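Local structure of putative cytochrome P450 YjiB (Bacillus subtilis subsp. subtilis, 4RM4) at residues Ser94-Ala99 / Phe348-Pro353. The protein probably acts as a heme-dependent monooxygenase of the cytochrome P450 family, inserting one atom of molecular oxygen into organic substrates. Numbering follows the deposited sequence.
Sequences SVVNKA and FCLGAP. With HEM (protoporphyrin IX containing Fe), chain B.
The cysteine-ligand loop of the P450 fold, on the proximal side of the heme, meets helix 88-96 through L350, which packs against V96 and nearby N97. CD2 of L350 lies 3.8 Å from CG2 of V96, the two side chains crossing at about a right angle, while CD1 turns to the side chain of N97. With CG anti to the backbone N (chi1 175°), L350 reaches away from the loop, yet its CD2 stays 4.1 Å from the heme methyl CMD; a branched apolar residue suits a place between porphyrin edge and helix. With an alanine in its place, CG2 of V96 would probably lose the methyl it packs on, and a gap would open toward N97. Next to it, C349 supplies the axial thiolate, SG to the heme iron 2.3 Å, and a water lies on the other side of the metal. A type I turn from C349 to A352 follows, closed by A352 N to C349 O at 3.2 Å. G351 CA comes within 3.5 Å of heme C3C, where a side chain would collide with the porphyrin. F232 of helix 226-257 touches both V96 and L350, and R93 of helix 88-96 hydrogen-bonds F348 O and the heme.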
loop_
_atom_site.group_PDB
_atom_site.type_symbol
_atom_site.label_atom_id
_atom_site.label_comp_id
_atom_site.label_asym_id
_atom_site.label_seq_id
_atom_site.Cartn_x
_atom_site.Cartn_y
_atom_site.Cartn_z
ATOM N N SER A 94 -8.520 5.951 -16.775
ATOM C CA SER A 94 -7.743 6.294 -17.965
ATOM C C SER A 94 -7.181 7.715 -17.901
ATOM O O SER A 94 -6.096 7.986 -18.410
ATOM C CB SER A 94 -8.565 6.095 -19.236
ATOM O OG SER A 94 -9.399 7.213 -19.451
ATOM N N VAL A 95 -7.917 8.624 -17.275
ATOM C CA VAL A 95 -7.441 9.989 -17.099
ATOM C C VAL A 95 -6.276 10.068 -16.100
ATOM O O VAL A 95 -5.296 10.778 -16.345
ATOM C CB VAL A 95 -8.582 10.932 -16.654
ATOM C CG1 VAL A 95 -8.076 12.353 -16.559
ATOM C CG2 VAL A 95 -9.756 10.848 -17.633
ATOM N N VAL A 96 -6.356 9.323 -14.989
ATOM C CA VAL A 96 -5.338 9.463 -13.947
ATOM C C VAL A 96 -4.052 8.663 -14.216
ATOM O O VAL A 96 -3.035 8.900 -13.569
ATOM C CB VAL A 96 -5.895 9.181 -12.516
ATOM C CG1 VAL A 96 -7.077 10.100 -12.213
ATOM C CG2 VAL A 96 -6.335 7.725 -12.358
ATOM N N ASN A 97 -4.098 7.727 -15.161
ATOM C CA ASN A 97 -2.875 7.021 -15.563
ATOM C C ASN A 97 -1.766 7.992 -15.933
ATOM O O ASN A 97 -0.583 7.704 -15.731
ATOM C CB ASN A 97 -3.126 6.070 -16.736
ATOM C CG ASN A 97 -3.847 4.798 -16.309
ATOM O OD1 ASN A 97 -4.500 4.123 -17.113
ATOM N ND2 ASN A 97 -3.754 4.485 -15.036
ATOM N N LYS A 98 -2.163 9.126 -16.506
ATOM C CA LYS A 98 -1.211 10.136 -16.966
ATOM C C LYS A 98 -0.341 10.702 -15.851
ATOM O O LYS A 98 0.693 11.311 -16.121
ATOM C CB LYS A 98 -1.948 11.302 -17.635
ATOM C CG LYS A 98 -3.032 10.885 -18.605
ATOM C CD LYS A 98 -3.506 12.090 -19.401
ATOM C CE LYS A 98 -3.727 13.282 -18.493
ATOM N NZ LYS A 98 -4.854 13.046 -17.565
ATOM N N ALA A 99 -0.773 10.529 -14.607
ATOM C CA ALA A 99 -0.035 11.072 -13.465
ATOM C C ALA A 99 1.059 10.138 -12.932
ATOM O O ALA A 99 1.849 10.540 -12.078
ATOM C CB ALA A 99 -0.992 11.441 -12.346
ATOM N N PHE A 348 -5.646 -2.741 -10.544
ATOM C CA PHE A 348 -4.233 -2.940 -10.227
ATOM C C PHE A 348 -3.616 -1.615 -9.804
ATOM O O PHE A 348 -3.772 -0.595 -10.488
ATOM C CB PHE A 348 -3.459 -3.494 -11.439
ATOM C CG PHE A 348 -2.009 -3.689 -11.171
ATOM C CD1 PHE A 348 -1.541 -4.894 -10.652
ATOM C CD2 PHE A 348 -1.101 -2.676 -11.434
ATOM C CE1 PHE A 348 -0.190 -5.075 -10.392
ATOM C CE2 PHE A 348 0.238 -2.840 -11.180
ATOM C CZ PHE A 348 0.704 -4.046 -10.657
ATOM N N CYS A 349 -2.908 -1.650 -8.681
ATOM C CA CYS A 349 -2.453 -0.450 -7.990
ATOM C C CYS A 349 -1.936 0.645 -8.919
ATOM O O CYS A 349 -0.918 0.476 -9.569
ATOM C CB CYS A 349 -1.359 -0.812 -6.988
ATOM S SG CYS A 349 -0.718 0.642 -6.091
ATOM N N LEU A 350 -2.635 1.770 -8.962
ATOM C CA LEU A 350 -2.172 2.916 -9.751
ATOM C C LEU A 350 -0.801 3.402 -9.269
ATOM O O LEU A 350 0.022 3.881 -10.061
ATOM C CB LEU A 350 -3.171 4.059 -9.662
ATOM C CG LEU A 350 -2.732 5.357 -10.353
ATOM C CD1 LEU A 350 -2.681 5.208 -11.885
ATOM C CD2 LEU A 350 -3.638 6.501 -9.963
ATOM N N GLY A 351 -0.545 3.259 -7.974
ATOM C CA GLY A 351 0.691 3.783 -7.411
ATOM C C GLY A 351 1.859 2.821 -7.483
ATOM O O GLY A 351 2.945 3.113 -6.977
ATOM N N ALA A 352 1.653 1.674 -8.116
ATOM C CA ALA A 352 2.708 0.643 -8.163
ATOM C C ALA A 352 4.090 1.202 -8.519
ATOM O O ALA A 352 5.071 0.912 -7.820
ATOM C CB ALA A 352 2.333 -0.488 -9.138
ATOM N N PRO A 353 4.186 1.974 -9.625
ATOM C CA PRO A 353 5.519 2.482 -9.984
ATOM C C PRO A 353 6.101 3.429 -8.931
ATOM O O PRO A 353 7.325 3.472 -8.783
ATOM C CB PRO A 353 5.294 3.231 -11.311
ATOM C CG PRO A 353 3.784 3.477 -11.388
ATOM C CD PRO A 353 3.147 2.347 -10.610
HETATM C CHA HEM B . -5.026 0.003 -5.671
HETATM C CHB HEM B . -1.663 -2.150 -2.942
HETATM C CHC HEM B . 0.894 1.998 -2.794
HETATM C CHD HEM B . -2.708 4.285 -5.092
HETATM C C1A HEM B . -4.321 -0.961 -4.980
HETATM C C2A HEM B . -4.644 -2.372 -4.899
HETATM C C3A HEM B . -3.716 -2.968 -4.146
HETATM C C4A HEM B . -2.764 -1.962 -3.735
HETATM C CMA HEM B . -3.653 -4.475 -3.770
HETATM C CAA HEM B . -5.845 -3.080 -5.573
HETATM C CBA HEM B . -7.115 -2.864 -4.772
HETATM C CGA HEM B . -8.229 -3.774 -5.238
HETATM O O1A HEM B . -9.303 -3.732 -4.586
HETATM O O2A HEM B . -8.047 -4.523 -6.233
HETATM C C1B HEM B . -0.683 -1.217 -2.710
HETATM C C2B HEM B . 0.598 -1.492 -2.086
HETATM C C3B HEM B . 1.287 -0.343 -2.031
HETATM C C4B HEM B . 0.491 0.696 -2.640
HETATM C CMB HEM B . 1.037 -2.881 -1.575
HETATM C CAB HEM B . 2.711 -0.071 -1.493
HETATM C CBB HEM B . 3.585 -1.068 -1.349
HETATM C C1C HEM B . 0.159 2.963 -3.430
HETATM C C2C HEM B . 0.573 4.332 -3.676
HETATM C C3C HEM B . -0.432 4.948 -4.312
HETATM C C4C HEM B . -1.499 4.003 -4.488
HETATM C CMC HEM B . 1.948 4.895 -3.260
HETATM C CAC HEM B . -0.553 6.409 -4.810
HETATM C CBC HEM B . 0.275 7.397 -4.455
HETATM C C1D HEM B . -3.670 3.362 -5.435
HETATM C C2D HEM B . -4.901 3.697 -6.093
HETATM C C3D HEM B . -5.636 2.364 -6.282
HETATM C C4D HEM B . -4.761 1.356 -5.717
HETATM C CMD HEM B . -5.359 5.105 -6.518
HETATM C CAD HEM B . -7.014 2.156 -6.954
HETATM C CBD HEM B . -6.772 1.868 -8.438
HETATM C CGD HEM B . -8.080 1.549 -9.123
HETATM O O1D HEM B . -8.114 1.594 -10.384
HETATM O O2D HEM B . -9.072 1.280 -8.397
HETATM N NA HEM B . -3.169 -0.753 -4.247
HETATM N NB HEM B . -0.707 0.133 -3.023
HETATM N NC HEM B . -1.116 2.793 -3.934
HETATM N ND HEM B . -3.619 1.994 -5.241
HETATM FE FE HEM B . -2.092 0.998 -4.247
HETATM O O HOH W 1 -3.206 1.160 -2.085
#